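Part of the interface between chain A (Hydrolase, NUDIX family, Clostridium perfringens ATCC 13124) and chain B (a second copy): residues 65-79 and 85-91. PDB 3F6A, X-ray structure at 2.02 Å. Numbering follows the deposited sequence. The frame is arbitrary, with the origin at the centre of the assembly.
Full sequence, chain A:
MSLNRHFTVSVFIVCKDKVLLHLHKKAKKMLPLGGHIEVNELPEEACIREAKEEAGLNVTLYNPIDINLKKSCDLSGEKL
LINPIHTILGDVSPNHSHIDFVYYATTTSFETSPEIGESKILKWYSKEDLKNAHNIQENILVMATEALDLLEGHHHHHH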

# COMPACT_ATOMS: atom_id res chain seq x y z
N ILE A 65 1.49 3.51 13.94
CA ILE A 65 2.02 2.18 14.22
C ILE A 65 0.98 1.24 14.81
O ILE A 65 0.21 1.62 15.69
CB ILE A 65 3.21 2.25 15.20
CG1 ILE A 65 4.32 3.15 14.64
CG2 ILE A 65 3.75 0.84 15.45
CD1 ILE A 65 5.05 2.57 13.43
N ASP A 66 0.97 0.01 14.30
CA ASP A 66 0.09 -1.06 14.76
C ASP A 66 1.08 -1.83 15.63
O ASP A 66 1.68 -2.80 15.19
CB ASP A 66 -0.34 -1.91 13.56
CG ASP A 66 -1.29 -3.04 13.94
OD1 ASP A 66 -1.41 -3.37 15.14
OD2 ASP A 66 -1.90 -3.61 13.01
N ILE A 67 1.28 -1.36 16.87
CA ILE A 67 2.25 -1.95 17.79
C ILE A 67 2.23 -3.47 17.89
O ILE A 67 3.28 -4.12 17.87
CB ILE A 67 2.12 -1.33 19.23
CG1 ILE A 67 3.38 -1.61 20.05
CG2 ILE A 67 0.91 -1.90 19.96
CD1 ILE A 67 4.63 -0.94 19.50
N ASN A 68 1.03 -4.05 17.98
CA ASN A 68 0.90 -5.50 18.07
C ASN A 68 1.58 -6.20 16.91
O ASN A 68 2.29 -7.20 17.09
CB ASN A 68 -0.58 -5.89 18.11
CG ASN A 68 -1.18 -5.78 19.50
OD1 ASN A 68 -0.88 -6.59 20.38
ND2 ASN A 68 -2.02 -4.78 19.71
N LEU A 69 1.36 -5.69 15.71
CA LEU A 69 1.95 -6.29 14.52
C LEU A 69 3.44 -5.93 14.39
O LEU A 69 4.24 -6.74 13.92
CB LEU A 69 1.19 -5.86 13.27
CG LEU A 69 1.61 -6.55 11.97
CD1 LEU A 69 1.50 -8.06 12.11
CD2 LEU A 69 0.73 -6.05 10.84
N LYS A 70 3.81 -4.72 14.81
CA LYS A 70 5.21 -4.31 14.71
C LYS A 70 6.09 -5.22 15.57
O LYS A 70 7.09 -5.74 15.09
CB LYS A 70 5.38 -2.86 15.16
CG LYS A 70 6.81 -2.34 14.99
CD LYS A 70 6.96 -0.91 15.47
CE LYS A 70 8.44 -0.51 15.52
NZ LYS A 70 8.62 0.87 16.07
N LYS A 71 5.71 -5.41 16.83
CA LYS A 71 6.48 -6.25 17.74
C LYS A 71 6.50 -7.72 17.34
O LYS A 71 7.55 -8.36 17.37
CB LYS A 71 5.94 -6.10 19.17
CG LYS A 71 5.87 -4.65 19.63
CD LYS A 71 5.54 -4.51 21.11
CE LYS A 71 6.75 -4.78 21.98
NZ LYS A 71 6.54 -4.29 23.37
N SER A 72 5.34 -8.25 16.95
CA SER A 72 5.29 -9.65 16.53
C SER A 72 6.13 -9.85 15.27
O SER A 72 6.75 -10.90 15.10
CB SER A 72 3.84 -10.08 16.30
OG SER A 72 3.18 -9.24 15.37
N CYS A 73 6.16 -8.85 14.39
CA CYS A 73 6.95 -8.95 13.17
C CYS A 73 8.43 -9.04 13.51
O CYS A 73 9.14 -9.91 13.00
CB CYS A 73 6.70 -7.75 12.25
SG CYS A 73 5.30 -7.94 11.11
N ASP A 74 8.91 -8.14 14.36
CA ASP A 74 10.31 -8.14 14.75
C ASP A 74 10.75 -9.50 15.29
O ASP A 74 11.83 -9.99 14.96
CB ASP A 74 10.58 -7.05 15.80
CG ASP A 74 10.32 -5.66 15.27
OD1 ASP A 74 10.68 -5.38 14.10
OD2 ASP A 74 9.77 -4.82 16.02
N LEU A 75 9.90 -10.10 16.12
CA LEU A 75 10.20 -11.42 16.68
C LEU A 75 10.37 -12.43 15.55
O LEU A 75 11.32 -13.20 15.53
CB LEU A 75 9.05 -11.89 17.58
CG LEU A 75 8.81 -11.21 18.93
CD1 LEU A 75 7.53 -11.76 19.54
CD2 LEU A 75 10.00 -11.47 19.85
N SER A 76 9.41 -12.41 14.63
CA SER A 76 9.41 -13.31 13.49
C SER A 76 10.52 -13.00 12.49
O SER A 76 10.61 -13.60 11.43
CB SER A 76 8.05 -13.23 12.78
OG SER A 76 6.98 -13.38 13.71
N GLY A 77 11.38 -12.04 12.85
CA GLY A 77 12.48 -11.67 11.97
C GLY A 77 12.07 -10.80 10.79
O GLY A 77 12.84 -10.64 9.83
N GLU A 78 10.87 -10.22 10.85
CA GLU A 78 10.38 -9.36 9.78
C GLU A 78 10.21 -7.93 10.27
O GLU A 78 10.40 -7.65 11.46
CB GLU A 78 9.03 -9.89 9.26
CG GLU A 78 9.09 -11.29 8.68
CD GLU A 78 7.73 -11.79 8.25
OE1 GLU A 78 6.83 -11.86 9.10
OE2 GLU A 78 7.56 -12.13 7.06
N LYS A 79 9.86 -7.01 9.38
CA LYS A 79 9.68 -5.63 9.77
C LYS A 79 8.45 -4.99 9.16
O LYS A 79 8.26 -5.01 7.94
CB LYS A 79 10.92 -4.80 9.42
CG LYS A 79 12.15 -5.17 10.25
CD LYS A 79 13.33 -4.24 9.99
CE LYS A 79 14.52 -4.62 10.87
NZ LYS A 79 15.70 -3.74 10.66
N ILE B 85 -3.49 -3.58 3.43
CA ILE B 85 -3.83 -3.34 4.83
C ILE B 85 -2.52 -3.06 5.57
O ILE B 85 -2.47 -2.24 6.49
CB ILE B 85 -4.50 -4.55 5.51
CG1 ILE B 85 -5.78 -4.94 4.78
CG2 ILE B 85 -4.82 -4.20 6.96
CD1 ILE B 85 -6.88 -3.91 4.87
N HIS B 86 -1.47 -3.75 5.16
CA HIS B 86 -0.15 -3.57 5.76
C HIS B 86 0.91 -3.83 4.71
O HIS B 86 0.63 -4.47 3.70
CB HIS B 86 0.10 -4.56 6.90
CG HIS B 86 -0.81 -4.39 8.08
ND1 HIS B 86 -0.88 -3.22 8.81
CD2 HIS B 86 -1.63 -5.26 8.70
CE1 HIS B 86 -1.71 -3.38 9.82
NE2 HIS B 86 -2.18 -4.61 9.78
N THR B 87 2.12 -3.36 4.96
CA THR B 87 3.23 -3.60 4.06
C THR B 87 4.35 -4.15 4.93
O THR B 87 4.76 -3.51 5.90
CB THR B 87 3.69 -2.31 3.35
OG1 THR B 87 2.63 -1.83 2.52
CG2 THR B 87 4.91 -2.59 2.49
N ILE B 88 4.84 -5.33 4.60
CA ILE B 88 5.87 -5.96 5.42
C ILE B 88 7.12 -6.40 4.66
O ILE B 88 7.04 -6.86 3.53
CB ILE B 88 5.29 -7.19 6.14
CG1 ILE B 88 4.13 -6.75 7.03
CG2 ILE B 88 6.38 -7.90 6.94
CD1 ILE B 88 3.28 -7.89 7.55
N LEU B 89 8.26 -6.24 5.31
CA LEU B 89 9.53 -6.66 4.74
C LEU B 89 9.84 -8.02 5.38
O LEU B 89 10.01 -8.11 6.60
CB LEU B 89 10.64 -5.67 5.09
CG LEU B 89 12.04 -6.06 4.61
CD1 LEU B 89 12.09 -6.10 3.10
CD2 LEU B 89 13.06 -5.07 5.15
N GLY B 90 9.91 -9.07 4.57
CA GLY B 90 10.19 -10.37 5.13
C GLY B 90 10.76 -11.37 4.14
O GLY B 90 11.19 -10.99 3.06
N ASP B 91 10.75 -12.64 4.53
CA ASP B 91 11.26 -13.71 3.67
C ASP B 91 10.55 -15.03 3.96
O ASP B 91 9.91 -15.61 3.08
CB ASP B 91 12.76 -13.87 3.88
CG ASP B 91 13.12 -14.10 5.32
OD1 ASP B 91 12.94 -13.17 6.13
OD2 ASP B 91 13.57 -15.22 5.65

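The two stretches are joined most firmly by a pair of backbone hydrogen bonds between A:Lys79 and B:Leu89. The amide N of A:Lys79 donates to the carbonyl O of B:Leu89 over 3.0 Å, and the N of B:Leu89 donates to the O of A:Lys79 over 2.9 Å. The second bond is essentially linear, with an angle of 179° at the hydrogen, and the first is only slightly bent at 162°. Together they make A:Lys79 and B:Leu89 a hydrogen-bonded antiparallel pair, with their CA atoms 5.1 Å apart, so that chain A continues the sheet at the strand of chain B that runs from B:His86 to B:Gly90. Because main-chain atoms supply both bonds, this link does not depend on the identity of either side chain.

The two side chains of the pair lie on the same face of the sheet, and their CB atoms approach to 4.4 Å. The lysine is fully extended beyond chi1, and its end leads away from chain B, leaving its aliphatic base beside the leucine while the charged amine stays clear of the contact.

A:Glu78, next to the pair, places its CB 3.3 Å from the O of B:Leu89 and 4.0 Å from CG2 of B:Ile88. With chi1 in the m well and chi2 at 177° (t), the A:Glu78 side chain extends from CB to its carboxylate, and its OE2 comes to 3.7 Å from the CA of B:Gly90. Glycine suits this position closely: an ideal CB on B:Gly90 would point toward chain A and lie 2.2 Å from that same OE2, a clash. Beyond it, OE2 of A:Glu78 is 4.1 Å from the N of B:Asp91, a proximity rather than a hydrogen bond.

The chain reaches this edge by way of a Schellman motif that closes the helix 67-75. A:Gly77 adopts a positive phi of 77°, a conformation that favours glycine, and the bonds from A:Glu78 N to A:Cys73 O (2.8 Å) and from A:Gly77 N to A:Asp74 O (3.0 Å) tie the turn back to the helix before the backbone extends at A:Glu78.

The helix itself contributes apolar packing through A:Leu69 and A:Cys73, one turn apart, whose side chains both point toward chain B. SG of A:Cys73 lies 4.1 Å from CD1 of B:Ile88, a fit between a compact sulfur and a branched aliphatic chain, and both residues are buried. CD2 of A:Leu69 sits over one face of the B:His86 ring, 3.4 Å from the ring centroid and 16° off its normal, a CH-pi contact that makes use of the flat imidazole surface.

At the N-cap of the helix, A:Asp66 also points toward the histidine. Its OD2 is 3.2 Å from CE1 of B:His86 but does not hydrogen-bond to NE2, which is satisfied elsewhere in the structure. In all, 425 Å² is buried between the stretches, counting both sides, with A:Lys79 and B:Ile88 covered most extensively.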